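Local coordinates for hydrolase (Rhizobium meliloti, PDB 5HOE), which acts as a carbohydrate acetylesterase of the SGNH (GDSL-like) hydrolase family, probably cleaving acetyl ester bonds, and assembles as an octamer, at residues A[114-117]-A[118-122]; A[175-178]-A[179-183]; A[126-129]-A[130-133]; A[161-164]-A[165-169]. All blocks are in the same frame, centred on the assembly; numbering follows the deposited sequence.

How the contacts relate
Following the chain, all four contacts are local, each within one continuous run, and they come in series without nesting or crossing. Contact 1 turns the loop after strand 100-104 into helix 118-133, and contact 3 lies at the far end of that helix, about 17 Å away between centres. Contact 4 spans the short helix 162-167, its centre about 21 Å from the centre of the chain. Contact 2 lies within helix 171-189, which packs against the start of helix 118-133: Pro118 and Ile121 of contact 1 meet Glu177, Leu181 and Tyr182 of contact 2. Across subunits, Tyr119 of contact 1 meets Trp163 of contact 4 from a neighbouring copy.

Contact 1 of 4, residues A[114-117]-A[118-122]; sequences FHRT and PYEIA
The backbone of Thr117, still extended at the end of loop 114-117, passes straight into the helix beginning at Pro118, and Thr117 O starts the helical bonding by accepting from Ile121 N at 3.1 Å. Thr117 sits at the N-cap and forms a capping box with Glu120. In the box, Glu120 N donates to Thr117 OG1 at 3.1 Å, and Thr117 N returns a nearly straight bond (170°) to Glu120 OE1. That donor meets the carboxylate from above its plane, 39° out of it. The Thr117 hydroxyl stands between its own backbone N and carbonyl carbon (chi1 65°), which turns OG1 onto the first turn of the helix. The other carboxylate oxygen, Glu120 OE2, is bonded to His115 NE2 of a neighbouring subunit, so one side chain serves both the cap and the subunit interface. Arg116 lies across the base of Glu120, its CG 3.3 Å from Glu120 CB, before the chain bends at chi3. Its guanidinium turns to Asp109 in a salt bridge and to Ser73, rather than to the Glu120 carboxylate; Glu120 O lies over one guanidinium face, toward the rim. Next to Glu120 in this first turn, Ile121 packs its CG1 branch against the loop, 3.6 Å from Arg116 CD.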
loop_
_atom_site.group_PDB
_atom_site.type_symbol
_atom_site.label_atom_id
_atom_site.label_comp_id
_atom_site.label_asym_id
_atom_site.label_seq_id
_atom_site.Cartn_x
_atom_site.Cartn_y
_atom_site.Cartn_z
ATOM N N PHE A 114 -8.756 -12.462 16.688
ATOM C CA PHE A 114 -7.870 -12.881 15.599
ATOM C C PHE A 114 -8.422 -14.053 14.777
ATOM O O PHE A 114 -8.002 -14.241 13.628
ATOM C CB PHE A 114 -6.495 -13.292 16.132
ATOM C CG PHE A 114 -5.628 -12.140 16.608
ATOM C CD1 PHE A 114 -5.374 -11.046 15.797
ATOM C CD2 PHE A 114 -5.016 -12.199 17.862
ATOM C CE1 PHE A 114 -4.556 -10.028 16.241
ATOM C CE2 PHE A 114 -4.196 -11.183 18.313
ATOM C CZ PHE A 114 -3.951 -10.103 17.518
ATOM N N HIS A 115 -9.323 -14.862 15.333
ATOM C CA HIS A 115 -9.978 -15.939 14.572
ATOM C C HIS A 115 -8.969 -16.849 13.873
ATOM O O HIS A 115 -9.131 -17.225 12.708
ATOM C CB HIS A 115 -10.991 -15.361 13.582
ATOM C CG HIS A 115 -12.033 -14.514 14.238
ATOM N ND1 HIS A 115 -13.117 -15.054 14.897
ATOM C CD2 HIS A 115 -12.126 -13.173 14.388
ATOM C CE1 HIS A 115 -13.849 -14.076 15.403
ATOM N NE2 HIS A 115 -13.274 -12.926 15.102
ATOM N N ARG A 116 -7.920 -17.228 14.598
ATOM C CA ARG A 116 -6.873 -18.084 14.051
ATOM C C ARG A 116 -7.108 -19.521 14.510
ATOM O O ARG A 116 -7.519 -19.759 15.646
ATOM C CB ARG A 116 -5.485 -17.598 14.513
ATOM C CG ARG A 116 -4.317 -18.205 13.781
ATOM C CD ARG A 116 -3.022 -17.379 13.971
ATOM N NE ARG A 116 -2.630 -16.630 12.767
ATOM C CZ ARG A 116 -1.388 -16.208 12.529
ATOM N NH1 ARG A 116 -0.431 -16.457 13.422
ATOM N NH2 ARG A 116 -1.094 -15.535 11.416
ATOM N N THR A 117 -6.842 -20.481 13.621
ATOM C CA THR A 117 -6.888 -21.888 13.992
ATOM C C THR A 117 -5.581 -22.271 14.680
ATOM O O THR A 117 -4.555 -21.622 14.476
ATOM C CB THR A 117 -7.003 -22.768 12.746
ATOM O OG1 THR A 117 -5.807 -22.633 11.961
ATOM C CG2 THR A 117 -8.226 -22.412 11.898
ATOM N N PRO A 118 -5.582 -23.342 15.473
ATOM C CA PRO A 118 -4.312 -23.813 16.066
ATOM C C PRO A 118 -3.203 -24.049 15.047
ATOM O O PRO A 118 -2.049 -23.669 15.299
ATOM C CB PRO A 118 -4.727 -25.090 16.811
ATOM C CG PRO A 118 -6.154 -24.823 17.171
ATOM C CD PRO A 118 -6.737 -24.082 16.010
ATOM N N TYR A 119 -3.519 -24.642 13.892
ATOM C CA TYR A 119 -2.480 -24.864 12.893
ATOM C C TYR A 119 -1.889 -23.551 12.405
ATOM O O TYR A 119 -0.668 -23.440 12.249
ATOM C CB TYR A 119 -2.984 -25.703 11.714
ATOM C CG TYR A 119 -1.831 -26.113 10.852
ATOM C CD1 TYR A 119 -1.039 -27.193 11.199
ATOM C CD2 TYR A 119 -1.477 -25.371 9.728
ATOM C CE1 TYR A 119 0.052 -27.554 10.433
ATOM C CE2 TYR A 119 -0.372 -25.721 8.963
ATOM C CZ TYR A 119 0.377 -26.812 9.320
ATOM O OH TYR A 119 1.467 -27.149 8.549
ATOM N N GLU A 120 -2.736 -22.538 12.169
ATOM C CA GLU A 120 -2.224 -21.236 11.746
ATOM C C GLU A 120 -1.310 -20.609 12.799
ATOM O O GLU A 120 -0.360 -19.900 12.444
ATOM C CB GLU A 120 -3.386 -20.298 11.404
ATOM C CG GLU A 120 -4.119 -20.676 10.109
ATOM C CD GLU A 120 -5.465 -19.971 9.915
ATOM O OE1 GLU A 120 -6.031 -19.407 10.878
ATOM O OE2 GLU A 120 -5.966 -19.999 8.770
ATOM N N ILE A 121 -1.577 -20.856 14.086
ATOM C CA ILE A 121 -0.707 -20.348 15.144
ATOM C C ILE A 121 0.646 -21.039 15.082
ATOM O O ILE A 121 1.694 -20.388 15.132
ATOM C CB ILE A 121 -1.360 -20.521 16.526
ATOM C CG1 ILE A 121 -2.717 -19.795 16.573
ATOM C CG2 ILE A 121 -0.383 -20.019 17.606
ATOM C CD1 ILE A 121 -3.480 -19.873 17.906
ATOM N N ALA A 122 0.639 -22.369 14.981
ATOM C CA ALA A 122 1.885 -23.117 14.851
ATOM C C ALA A 122 2.626 -22.731 13.576
ATOM O O ALA A 122 3.865 -22.664 13.568
ATOM C CB ALA A 122 1.585 -24.611 14.898
#

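Contact 2 of 4, residues A[175-178]-A[179-183]; sequences SKEL and SGLYK
Leu178 and Tyr182 carry their CG atoms on the same side, each anti to its own carbonyl carbon (chi1 -63° and -74°), so the two side chains run side by side one turn apart on helix 171-189. Leu178 CB comes over one face of the tyrosine ring in a CH-pi contact, 4.3 Å from the Tyr182 ring centroid and offset toward the rim. Leu178 CD2 reaches Tyr182 CE1 at 4.1 Å. Along the backbone, Tyr182 N donates to Leu178 O at 2.7 Å, nearly in line with the carbonyl. Within this same turn the helix is kinked: Ser179 N and Gly180 N lack the usual bonds to the preceding turn. Two waters fill in. One accepts from Ser179 N at 2.9 Å and donates to Ser175 O; the other accepts from Gly180 N and donates to Lys176 O. Regular bonding resumes with a weak bond of 3.3 Å from Leu181 N to Glu177 O. At the far end of the ring, Tyr182 OH is hydrogen-bonded to Leu105 O. A leucine in place of Tyr182 would probably leave that oxygen without its hydroxyl partner and Leu178 CB without a ring face to rest on. Tyr182 lies between helix 118-133, where it touches Ile121 and Met125, and strands 147-152 and 192-195, where it meets Val150, Ala152 and Phe193.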
loop_
_atom_site.group_PDB
_atom_site.type_symbol
_atom_site.label_atom_id
_atom_site.label_comp_id
_atom_site.label_asym_id
_atom_site.label_seq_id
_atom_site.Cartn_x
_atom_site.Cartn_y
_atom_site.Cartn_z
ATOM N N SER A 175 -5.197 -23.087 22.891
ATOM C CA SER A 175 -3.961 -23.124 23.668
ATOM C C SER A 175 -3.592 -24.548 24.044
ATOM O O SER A 175 -2.408 -24.852 24.168
ATOM C CB SER A 175 -4.061 -22.205 24.892
ATOM O OG SER A 175 -4.850 -22.744 25.942
ATOM N N LYS A 176 -4.593 -25.427 24.222
ATOM C CA LYS A 176 -4.340 -26.830 24.548
ATOM C C LYS A 176 -3.719 -27.591 23.389
ATOM O O LYS A 176 -3.024 -28.590 23.602
ATOM C CB LYS A 176 -5.652 -27.533 24.913
ATOM C CG LYS A 176 -6.058 -27.397 26.339
ATOM C CD LYS A 176 -7.433 -28.019 26.552
ATOM C CE LYS A 176 -7.549 -29.454 26.057
ATOM N NZ LYS A 176 -8.891 -30.002 26.384
ATOM N N GLU A 177 -3.992 -27.175 22.164
ATOM C CA GLU A 177 -3.490 -27.871 20.989
ATOM C C GLU A 177 -2.083 -27.440 20.597
ATOM O O GLU A 177 -1.465 -28.106 19.763
ATOM C CB GLU A 177 -4.429 -27.646 19.800
ATOM C CG GLU A 177 -5.782 -28.339 19.919
ATOM C CD GLU A 177 -6.650 -28.099 18.706
ATOM O OE1 GLU A 177 -6.134 -28.179 17.565
ATOM O OE2 GLU A 177 -7.846 -27.819 18.897
ATOM N N LEU A 178 -1.552 -26.352 21.170
ATOM C CA LEU A 178 -0.284 -25.823 20.665
ATOM C C LEU A 178 0.876 -26.771 20.948
ATOM O O LEU A 178 1.780 -26.909 20.113
ATOM C CB LEU A 178 -0.006 -24.437 21.243
ATOM C CG LEU A 178 -0.996 -23.318 20.897
ATOM C CD1 LEU A 178 -0.468 -21.973 21.390
ATOM C CD2 LEU A 178 -1.296 -23.231 19.399
ATOM N N SER A 179 0.881 -27.436 22.111
ATOM C CA SER A 179 1.997 -28.321 22.430
ATOM C C SER A 179 2.208 -29.373 21.345
ATOM O O SER A 179 3.327 -29.543 20.841
ATOM C CB SER A 179 1.808 -28.976 23.788
ATOM O OG SER A 179 2.943 -29.770 24.066
ATOM N N GLY A 180 1.152 -30.115 20.998
ATOM C CA GLY A 180 1.293 -31.150 19.982
ATOM C C GLY A 180 1.710 -30.609 18.625
ATOM O O GLY A 180 2.553 -31.199 17.941
ATOM N N LEU A 181 1.118 -29.486 18.213
ATOM C CA LEU A 181 1.447 -28.912 16.916
ATOM C C LEU A 181 2.853 -28.331 16.901
ATOM O O LEU A 181 3.556 -28.451 15.888
ATOM C CB LEU A 181 0.425 -27.840 16.546
ATOM C CG LEU A 181 -0.971 -28.388 16.237
ATOM C CD1 LEU A 181 -2.039 -27.279 16.207
ATOM C CD2 LEU A 181 -0.929 -29.128 14.931
ATOM N N TYR A 182 3.284 -27.698 18.007
ATOM C CA TYR A 182 4.653 -27.179 18.053
ATOM C C TYR A 182 5.677 -28.307 18.047
ATOM O O TYR A 182 6.771 -28.148 17.495
ATOM C CB TYR A 182 4.886 -26.298 19.292
ATOM C CG TYR A 182 4.269 -24.909 19.276
ATOM C CD1 TYR A 182 3.258 -24.560 18.384
ATOM C CD2 TYR A 182 4.726 -23.933 20.156
ATOM C CE1 TYR A 182 2.705 -23.272 18.395
ATOM C CE2 TYR A 182 4.179 -22.656 20.172
ATOM C CZ TYR A 182 3.165 -22.337 19.297
ATOM O OH TYR A 182 2.662 -21.051 19.327
ATOM N N LYS A 183 5.351 -29.441 18.668
ATOM C CA LYS A 183 6.259 -30.589 18.637
ATOM C C LYS A 183 6.410 -31.093 17.206
ATOM O O LYS A 183 7.522 -31.369 16.742
ATOM C CB LYS A 183 5.715 -31.712 19.532
ATOM C CG LYS A 183 6.565 -32.996 19.535
ATOM C CD LYS A 183 7.833 -32.817 20.292
ATOM C CE LYS A 183 8.738 -34.042 20.162
ATOM N NZ LYS A 183 10.079 -33.771 20.740
HETATM O O HOH W 1 -0.571 -26.924 24.522
HETATM O O HOH W 2 -1.289 -30.403 22.464
#

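Contact 3 of 4, residues A[126-129]-A[130-133]; sequences GKLV and GQVL
Val129 with Leu133, and Lys127 and Leu128 with Gln131, make a contact within one helix, over the last turns of helix 118-133 beside the parallel sheet. Four successive backbone bonds link each residue of 126-129 to the residue four places on, from Gly130 N to Gly126 O (3.0 Å) through Leu133 N to Val129 O (2.9 Å). On the side turned to the sheet, Val129 and Leu133 lie alongside one another: the Val129 CG1 branch, anti to the backbone N at chi1 175°, meets Leu133 CD1 at 3.9 Å. Both residues also touch Val148 of strand 147-152 and Met189 of helix 171-189, and Val132 joins them on Val148. On another side, Gln131 slants across Lys127 and Leu128, one turn earlier. Its extended chain carries OE1 to 3.5 Å from Leu128 CD2, while NE2 passes 4.1 Å from Lys127 CE. The two ends of the amide fare differently: Gln131 OE1 is buried against leucine carbon with no polar partner in the model, whereas NE2 finds one on helix 84-95. There Gln131 NE2 bonds Ser85 O, the fully stretched Lys127 bonds Ser85 OG through NZ, and Leu128 packs on Ser85 and Leu88. The arrangement is that of a partly buried helix flanking the central parallel sheet in the alpha/beta/alpha fold of SGNH hydrolases, with apolar residues turned to the strands and polar chains bridging to the adjacent helix.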
loop_
_atom_site.group_PDB
_atom_site.type_symbol
_atom_site.label_atom_id
_atom_site.label_comp_id
_atom_site.label_asym_id
_atom_site.label_seq_id
_atom_site.Cartn_x
_atom_site.Cartn_y
_atom_site.Cartn_z
ATOM N N GLY A 126 6.246 -21.239 12.981
ATOM C CA GLY A 126 7.142 -21.706 11.938
ATOM C C GLY A 126 7.793 -20.563 11.187
ATOM O O GLY A 126 8.961 -20.653 10.803
ATOM N N LYS A 127 7.042 -19.477 10.959
ATOM C CA LYS A 127 7.621 -18.289 10.339
ATOM C C LYS A 127 8.790 -17.770 11.167
ATOM O O LYS A 127 9.845 -17.415 10.619
ATOM C CB LYS A 127 6.547 -17.202 10.182
ATOM C CG LYS A 127 7.028 -15.969 9.470
ATOM C CD LYS A 127 5.950 -14.926 9.364
ATOM C CE LYS A 127 6.437 -13.723 8.572
ATOM N NZ LYS A 127 5.433 -12.607 8.538
ATOM N N LEU A 128 8.621 -17.713 12.492
ATOM C CA LEU A 128 9.689 -17.216 13.352
ATOM C C LEU A 128 10.889 -18.156 13.333
ATOM O O LEU A 128 12.032 -17.704 13.274
ATOM C CB LEU A 128 9.172 -17.017 14.784
ATOM C CG LEU A 128 7.990 -16.071 14.971
ATOM C CD1 LEU A 128 7.499 -16.090 16.416
ATOM C CD2 LEU A 128 8.393 -14.677 14.511
ATOM N N VAL A 129 10.646 -19.464 13.361
ATOM C CA VAL A 129 11.745 -20.419 13.313
ATOM C C VAL A 129 12.555 -20.221 12.036
ATOM O O VAL A 129 13.795 -20.200 12.054
ATOM C CB VAL A 129 11.216 -21.859 13.444
ATOM C CG1 VAL A 129 12.355 -22.895 13.269
ATOM C CG2 VAL A 129 10.551 -22.080 14.781
ATOM N N GLY A 130 11.859 -20.058 10.909
ATOM C CA GLY A 130 12.530 -19.809 9.645
ATOM C C GLY A 130 13.357 -18.534 9.645
ATOM O O GLY A 130 14.414 -18.479 9.019
ATOM N N GLN A 131 12.873 -17.480 10.314
ATOM C CA GLN A 131 13.640 -16.239 10.391
ATOM C C GLN A 131 14.950 -16.453 11.137
ATOM O O GLN A 131 15.968 -15.852 10.791
ATOM C CB GLN A 131 12.815 -15.139 11.072
ATOM C CG GLN A 131 11.709 -14.596 10.202
ATOM C CD GLN A 131 10.794 -13.636 10.896
ATOM O OE1 GLN A 131 10.681 -13.639 12.118
ATOM N NE2 GLN A 131 10.114 -12.807 10.111
ATOM N N VAL A 132 14.948 -17.301 12.163
ATOM C CA VAL A 132 16.205 -17.610 12.842
ATOM C C VAL A 132 17.111 -18.441 11.944
ATOM O O VAL A 132 18.308 -18.164 11.806
ATOM C CB VAL A 132 15.954 -18.307 14.191
ATOM C CG1 VAL A 132 17.267 -18.567 14.869
ATOM C CG2 VAL A 132 15.053 -17.474 15.073
ATOM N N LEU A 133 16.561 -19.483 11.329
ATOM C CA LEU A 133 17.393 -20.392 10.552
ATOM C C LEU A 133 18.019 -19.725 9.334
ATOM O O LEU A 133 19.051 -20.211 8.843
ATOM C CB LEU A 133 16.571 -21.596 10.115
ATOM C CG LEU A 133 16.062 -22.463 11.270
ATOM C CD1 LEU A 133 15.217 -23.603 10.736
ATOM C CD2 LEU A 133 17.218 -23.006 12.107
#

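Contact 4 of 4, residues A[161-164]-A[165-169]; sequences DPWF and EGMFG
Met167 reaches back to Phe164 and Trp163 one turn earlier on the short helix 162-167, where a Met-aromatic contact adjoins an aspartate N-cap. The polar bonds are those of the helix and its start. Asp161 OD2 accepts from Phe164 N at 3.0 Å with its anti lone pair, the capping bond, and Asp161 O takes Glu165 N at 2.9 Å. Gly166, Met167 and Phe168 then donate in turn to Pro162 O, Trp163 O and Phe164 O, the last of these bonds reaching a residue that has already left helical geometry. The apolar and sulfur contacts centre on Met167. Its CG stands anti to the backbone N (chi1 -167°), and a bend at chi3 (-64°) tucks the methyl between the two aromatic side chains. Met167 SD lies in the plane of the Phe164 ring at its edge, 5.0 Å from the ring centroid, while Met167 CE is 3.8 Å from Phe164 CD1. Phe168 turns a ring edge to Phe164 O, with CD2 at 3.6 Å. Outside the helix, Phe164 touches Ile208 and meets Phe188 of a neighbouring subunit edge-to-face, and Trp163 meets Tyr119 and Phe188 of that subunit. An alanine at Phe164 would take away the ring, and is likely to leave the sulfur of Met167 without its aromatic edge and to cost Phe188 of the neighbouring subunit its edge-to-face contact, leaving it Trp163. On the indole, Met167 CE touches Trp163 CD1 and NE1, each at 3.6 Å.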
loop_
_atom_site.group_PDB
_atom_site.type_symbol
_atom_site.label_atom_id
_atom_site.label_comp_id
_atom_site.label_asym_id
_atom_site.label_seq_id
_atom_site.Cartn_x
_atom_site.Cartn_y
_atom_site.Cartn_z
ATOM N N ASP A 161 -11.915 -12.058 35.139
ATOM C CA ASP A 161 -12.282 -10.727 34.665
ATOM C C ASP A 161 -13.051 -10.819 33.351
ATOM O O ASP A 161 -12.550 -11.420 32.397
ATOM C CB ASP A 161 -11.014 -9.902 34.444
ATOM C CG ASP A 161 -11.314 -8.524 33.913
ATOM O OD1 ASP A 161 -11.728 -7.662 34.702
ATOM O OD2 ASP A 161 -11.157 -8.309 32.708
ATOM N N PRO A 162 -14.236 -10.197 33.238
ATOM C CA PRO A 162 -15.006 -10.346 31.991
ATOM C C PRO A 162 -14.319 -9.790 30.763
ATOM O O PRO A 162 -14.563 -10.300 29.656
ATOM C CB PRO A 162 -16.314 -9.598 32.279
ATOM C CG PRO A 162 -16.034 -8.760 33.433
ATOM C CD PRO A 162 -15.041 -9.511 34.260
ATOM N N TRP A 163 -13.484 -8.750 30.892
ATOM C CA TRP A 163 -12.812 -8.245 29.694
ATOM C C TRP A 163 -11.776 -9.243 29.184
ATOM O O TRP A 163 -11.688 -9.486 27.973
ATOM C CB TRP A 163 -12.180 -6.874 29.933
ATOM C CG TRP A 163 -11.656 -6.273 28.664
ATOM C CD1 TRP A 163 -10.355 -6.029 28.346
ATOM C CD2 TRP A 163 -12.433 -5.869 27.520
ATOM N NE1 TRP A 163 -10.268 -5.490 27.078
ATOM C CE2 TRP A 163 -11.532 -5.379 26.555
ATOM C CE3 TRP A 163 -13.803 -5.880 27.221
ATOM C CZ2 TRP A 163 -11.953 -4.916 25.309
ATOM C CZ3 TRP A 163 -14.222 -5.400 25.991
ATOM C CH2 TRP A 163 -13.297 -4.908 25.050
ATOM N N PHE A 164 -10.980 -9.826 30.082
ATOM C CA PHE A 164 -10.066 -10.886 29.666
ATOM C C PHE A 164 -10.817 -12.102 29.133
ATOM O O PHE A 164 -10.374 -12.725 28.166
ATOM C CB PHE A 164 -9.150 -11.314 30.815
ATOM C CG PHE A 164 -7.855 -10.508 30.956
ATOM C CD1 PHE A 164 -7.145 -10.044 29.842
ATOM C CD2 PHE A 164 -7.327 -10.262 32.218
ATOM C CE1 PHE A 164 -5.950 -9.347 30.004
ATOM C CE2 PHE A 164 -6.163 -9.557 32.378
ATOM C CZ PHE A 164 -5.466 -9.097 31.285
ATOM N N GLU A 165 -11.941 -12.485 29.767
ATOM C CA GLU A 165 -12.709 -13.611 29.250
ATOM C C GLU A 165 -13.153 -13.372 27.808
ATOM O O GLU A 165 -13.054 -14.269 26.954
ATOM C CB GLU A 165 -13.916 -13.904 30.143
ATOM C CG GLU A 165 -14.675 -15.098 29.653
ATOM C CD GLU A 165 -15.545 -15.749 30.703
ATOM O OE1 GLU A 165 -15.639 -15.239 31.850
ATOM O OE2 GLU A 165 -16.141 -16.795 30.362
ATOM N N GLY A 166 -13.653 -12.170 27.513
ATOM C CA GLY A 166 -13.995 -11.848 26.134
ATOM C C GLY A 166 -12.779 -11.830 25.228
ATOM O O GLY A 166 -12.825 -12.301 24.090
ATOM N N MET A 167 -11.673 -11.293 25.730
ATOM C CA MET A 167 -10.449 -11.191 24.942
ATOM C C MET A 167 -9.981 -12.557 24.467
ATOM O O MET A 167 -9.481 -12.688 23.347
ATOM C CB MET A 167 -9.356 -10.543 25.795
ATOM C CG MET A 167 -8.155 -10.111 25.027
ATOM S SD MET A 167 -6.864 -9.412 26.093
ATOM C CE MET A 167 -7.708 -7.957 26.749
ATOM N N PHE A 168 -10.139 -13.587 25.309
ATOM C CA PHE A 168 -9.668 -14.937 25.011
ATOM C C PHE A 168 -10.794 -15.925 24.695
ATOM O O PHE A 168 -10.571 -17.145 24.719
ATOM C CB PHE A 168 -8.758 -15.448 26.131
ATOM C CG PHE A 168 -7.399 -14.804 26.113
ATOM C CD1 PHE A 168 -6.407 -15.285 25.273
ATOM C CD2 PHE A 168 -7.105 -13.722 26.927
ATOM C CE1 PHE A 168 -5.180 -14.684 25.230
ATOM C CE2 PHE A 168 -5.856 -13.129 26.883
ATOM C CZ PHE A 168 -4.892 -13.623 26.055
ATOM N N GLY A 169 -11.970 -15.429 24.333
ATOM C CA GLY A 169 -13.058 -16.301 23.908
ATOM C C GLY A 169 -12.650 -17.285 22.833
ATOM O O GLY A 169 -12.098 -16.891 21.807
#